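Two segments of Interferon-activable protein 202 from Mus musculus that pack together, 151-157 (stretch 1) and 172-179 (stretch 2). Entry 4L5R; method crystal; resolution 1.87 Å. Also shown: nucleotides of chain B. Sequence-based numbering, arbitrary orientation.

Stretch 1 (151-157) NIKVVWD
Stretch 2 (172-179) QLFSFHLR

How do the two backbones lie against each other? Residues 151-156 form one extended strand, with Val154 at phi/psi -111/128. Stretch 2 is extended on both sides of a corner at Ser175 (phi/psi 56/51), and the arms belong to different sheets or faces. The axes of 151-156 and 176-179 approach to 8.8 Å, and their N-to-C directions differ by 128°. Val154 and Phe176 are nearest in register, their CA atoms 8.6 Å apart. No hydrogen bond crosses this gap; the contact is mainly between apolar side chains, with one backbone oxygen, Val155 O, near the Phe176 ring.

What fills the space between them? Phe176 (chi1 -88°, chi2 69°) covers the most surface, and its CA-to-CB bond points toward stretch 1. Its CE2 lies 3.5 Å from CG1 of Val154, an apolar contact, and 3.9 Å from the backbone O of Val155, which sits at the ring edge. Trp156 (chi1 t, chi2 -96°) leaves its backbone sideways, but its indole reaches back: CE3 is 3.6 Å from CZ of Phe176, which meets the edge of the indole.

How does Val154 join both arms of stretch 2? Its CA-to-CB bond points toward the other stretch, with chi1 t. Besides the contact with Phe176, CG2 of Val154 lies 4.1 Å from CD1 of Leu173 (chi1 m, chi2 t), before the corner. Toward the start of stretch 1 and the end of stretch 2, CD1 of Ile152 (t, t) is 4.5 Å from CD1 of Leu178 (t, p). The buried total is a modest 230 Å².

Where do His177 and Arg179 go? Their NH groups meet negatively charged phosphate oxygens. His177 (chi1 m) lies outside the apolar contact and donates a hydrogen bond from ND1 to OP1 of DG7 of chain B, 2.9 Å away. Arg179 (m, t, t) donates from NE to OP2 of DG7 of chain B at 2.8 Å, with a weak bond from NH2 to the same OP2 at 3.2 Å.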

# COMPACT_ATOMS: atom_id res chain seq x y z
N ASN A 151 21.15 2.78 -0.13
CA ASN A 151 20.58 1.63 0.58
C ASN A 151 19.89 2.09 1.85
O ASN A 151 20.13 3.21 2.31
CB ASN A 151 21.66 0.60 0.89
CG ASN A 151 22.75 1.15 1.78
OD1 ASN A 151 22.55 1.36 2.97
ND2 ASN A 151 23.92 1.41 1.19
N ILE A 152 19.02 1.25 2.40
CA ILE A 152 18.31 1.62 3.61
C ILE A 152 17.88 0.34 4.33
O ILE A 152 17.67 -0.70 3.70
CB ILE A 152 17.09 2.54 3.29
CG1 ILE A 152 16.50 3.12 4.59
CG2 ILE A 152 16.06 1.81 2.46
CD1 ILE A 152 15.38 4.15 4.38
N LYS A 153 17.78 0.41 5.65
CA LYS A 153 17.36 -0.75 6.43
C LYS A 153 15.84 -0.86 6.48
O LYS A 153 15.14 0.13 6.66
CB LYS A 153 17.91 -0.64 7.85
CG LYS A 153 17.66 -1.85 8.72
CD LYS A 153 17.87 -1.45 10.16
CE LYS A 153 18.59 -2.51 10.93
NZ LYS A 153 18.84 -2.02 12.31
N VAL A 154 15.33 -2.08 6.32
CA VAL A 154 13.91 -2.35 6.49
C VAL A 154 13.73 -3.21 7.73
O VAL A 154 14.40 -4.24 7.88
CB VAL A 154 13.32 -3.09 5.27
CG1 VAL A 154 11.84 -3.41 5.49
CG2 VAL A 154 13.50 -2.22 3.99
N VAL A 155 12.86 -2.76 8.63
CA VAL A 155 12.53 -3.48 9.85
C VAL A 155 11.09 -3.97 9.83
O VAL A 155 10.15 -3.17 9.85
CB VAL A 155 12.79 -2.60 11.11
CG1 VAL A 155 12.34 -3.33 12.38
CG2 VAL A 155 14.29 -2.22 11.20
N TRP A 156 10.93 -5.29 9.80
CA TRP A 156 9.63 -5.95 9.88
C TRP A 156 9.47 -6.49 11.30
O TRP A 156 10.18 -7.42 11.73
CB TRP A 156 9.54 -7.06 8.83
CG TRP A 156 8.32 -7.94 8.92
CD1 TRP A 156 8.23 -9.16 9.54
CD2 TRP A 156 7.02 -7.69 8.35
NE1 TRP A 156 6.97 -9.68 9.39
CE2 TRP A 156 6.20 -8.79 8.67
CE3 TRP A 156 6.47 -6.65 7.60
CZ2 TRP A 156 4.88 -8.88 8.27
CZ3 TRP A 156 5.13 -6.73 7.21
CH2 TRP A 156 4.36 -7.84 7.54
N ASP A 157 8.53 -5.88 12.03
CA ASP A 157 8.40 -5.99 13.48
C ASP A 157 7.23 -6.88 13.87
O ASP A 157 7.05 -7.19 15.05
CB ASP A 157 8.15 -4.60 14.06
CG ASP A 157 9.09 -4.25 15.18
OD1 ASP A 157 10.18 -4.85 15.24
OD2 ASP A 157 8.75 -3.36 15.99
N GLN A 172 9.00 -6.45 -2.45
CA GLN A 172 7.92 -5.48 -2.63
C GLN A 172 7.35 -5.07 -1.27
O GLN A 172 6.92 -5.91 -0.48
CB GLN A 172 6.79 -6.03 -3.51
CG GLN A 172 5.83 -4.93 -3.90
CD GLN A 172 4.96 -5.29 -5.10
OE1 GLN A 172 4.79 -6.46 -5.43
NE2 GLN A 172 4.39 -4.27 -5.74
N LEU A 173 7.36 -3.77 -1.00
CA LEU A 173 6.90 -3.25 0.28
C LEU A 173 5.60 -2.51 0.08
O LEU A 173 5.46 -1.73 -0.87
CB LEU A 173 7.92 -2.27 0.84
CG LEU A 173 9.35 -2.76 1.05
CD1 LEU A 173 10.19 -1.63 1.60
CD2 LEU A 173 9.32 -3.94 2.01
N PHE A 174 4.65 -2.74 0.99
CA PHE A 174 3.42 -1.96 1.04
C PHE A 174 3.27 -1.30 2.40
O PHE A 174 3.32 -1.98 3.45
CB PHE A 174 2.16 -2.84 0.78
CG PHE A 174 2.18 -3.59 -0.52
CD1 PHE A 174 3.06 -4.65 -0.72
CD2 PHE A 174 1.31 -3.25 -1.55
CE1 PHE A 174 3.07 -5.36 -1.91
CE2 PHE A 174 1.32 -3.95 -2.75
CZ PHE A 174 2.19 -5.00 -2.93
N SER A 175 3.07 0.01 2.38
CA SER A 175 2.71 0.79 3.58
C SER A 175 3.72 0.62 4.71
O SER A 175 3.36 0.31 5.85
CB SER A 175 1.29 0.42 4.05
OG SER A 175 0.85 1.28 5.10
N PHE A 176 4.99 0.81 4.40
CA PHE A 176 6.01 0.90 5.44
C PHE A 176 6.15 2.34 5.92
O PHE A 176 5.78 3.26 5.20
CB PHE A 176 7.34 0.34 4.94
CG PHE A 176 7.47 -1.14 5.17
CD1 PHE A 176 6.70 -2.03 4.45
CD2 PHE A 176 8.35 -1.63 6.12
CE1 PHE A 176 6.79 -3.40 4.67
CE2 PHE A 176 8.46 -3.00 6.34
CZ PHE A 176 7.68 -3.88 5.61
N HIS A 177 6.66 2.54 7.13
CA HIS A 177 6.74 3.88 7.69
C HIS A 177 8.18 4.39 7.69
O HIS A 177 9.07 3.74 8.24
CB HIS A 177 6.17 3.88 9.11
CG HIS A 177 4.73 3.45 9.18
ND1 HIS A 177 3.80 4.10 9.96
CD2 HIS A 177 4.08 2.43 8.59
CE1 HIS A 177 2.63 3.51 9.83
NE2 HIS A 177 2.77 2.49 9.00
N LEU A 178 8.42 5.55 7.09
CA LEU A 178 9.74 6.16 7.18
C LEU A 178 10.00 6.64 8.61
O LEU A 178 9.20 7.40 9.15
CB LEU A 178 9.87 7.34 6.21
CG LEU A 178 11.23 8.05 6.27
CD1 LEU A 178 12.37 7.14 5.88
CD2 LEU A 178 11.21 9.32 5.39
N ARG A 179 11.11 6.20 9.20
CA ARG A 179 11.55 6.71 10.50
C ARG A 179 12.92 7.38 10.35
O ARG A 179 13.73 6.99 9.52
CB ARG A 179 11.60 5.58 11.55
CG ARG A 179 10.20 5.11 12.01
CD ARG A 179 10.27 4.12 13.18
NE ARG A 179 8.94 3.60 13.51
CZ ARG A 179 8.68 2.76 14.50
NH1 ARG A 179 9.67 2.35 15.29
NH2 ARG A 179 7.44 2.34 14.72
P DG B 7 5.75 5.71 12.66
OP1 DG B 7 4.81 6.20 11.63
OP2 DG B 7 6.49 4.44 12.47
O5' DG B 7 6.87 6.82 12.96
C5' DG B 7 6.48 8.20 13.00
C4' DG B 7 7.27 8.93 14.07
O4' DG B 7 6.78 8.58 15.39
C3' DG B 7 8.77 8.66 14.06
O3' DG B 7 9.42 9.91 14.17
C2' DG B 7 9.02 7.79 15.29
C1' DG B 7 7.90 8.25 16.21
N9 DG B 7 7.48 7.24 17.17
C8 DG B 7 6.90 6.02 16.92
N7 DG B 7 6.64 5.34 18.01
C5 DG B 7 7.08 6.15 19.05
C6 DG B 7 7.06 5.96 20.45
O6 DG B 7 6.64 4.99 21.10
N1 DG B 7 7.61 7.05 21.13
C2 DG B 7 8.11 8.18 20.52
N2 DG B 7 8.60 9.14 21.31
N3 DG B 7 8.12 8.38 19.21
C4 DG B 7 7.60 7.33 18.54
P DG B 6 0.39 2.51 12.74
OP1 DG B 6 0.11 3.10 11.41
OP2 DG B 6 0.77 1.08 12.85
O5' DG B 6 1.55 3.37 13.43
C5' DG B 6 1.47 4.80 13.37
C4' DG B 6 2.53 5.40 14.28
O4' DG B 6 2.08 5.33 15.66
C3' DG B 6 3.88 4.68 14.21
O3' DG B 6 4.95 5.62 14.05
C2' DG B 6 3.99 4.05 15.59
C1' DG B 6 3.27 5.14 16.37
N9 DG B 6 3.11 4.81 17.79
C8 DG B 6 2.78 3.62 18.38
N7 DG B 6 2.78 3.67 19.69
C5 DG B 6 3.14 4.98 19.97
C6 DG B 6 3.31 5.64 21.21
O6 DG B 6 3.16 5.18 22.35
N1 DG B 6 3.69 6.98 21.03
C2 DG B 6 3.88 7.58 19.81
N2 DG B 6 4.25 8.88 19.81
N3 DG B 6 3.72 6.98 18.65
C4 DG B 6 3.35 5.69 18.81
P DT B 8 11.01 10.03 14.00
OP1 DT B 8 11.30 11.33 13.36
OP2 DT B 8 11.52 8.76 13.43
O5' DT B 8 11.54 10.04 15.51
C5' DT B 8 11.12 11.07 16.38
C4' DT B 8 11.84 10.90 17.71
O4' DT B 8 11.24 9.83 18.46
C3' DT B 8 13.33 10.58 17.61
O3' DT B 8 14.01 11.64 18.27
C2' DT B 8 13.51 9.23 18.32
C1' DT B 8 12.24 9.15 19.18
N1 DT B 8 11.66 7.81 19.42
C2 DT B 8 11.46 7.40 20.72
O2 DT B 8 11.76 8.08 21.69
N3 DT B 8 10.90 6.17 20.85
C4 DT B 8 10.50 5.31 19.84
O4 DT B 8 10.00 4.21 20.10
C5 DT B 8 10.73 5.79 18.50
C7 DT B 8 10.36 4.95 17.31
C6 DT B 8 11.28 7.01 18.36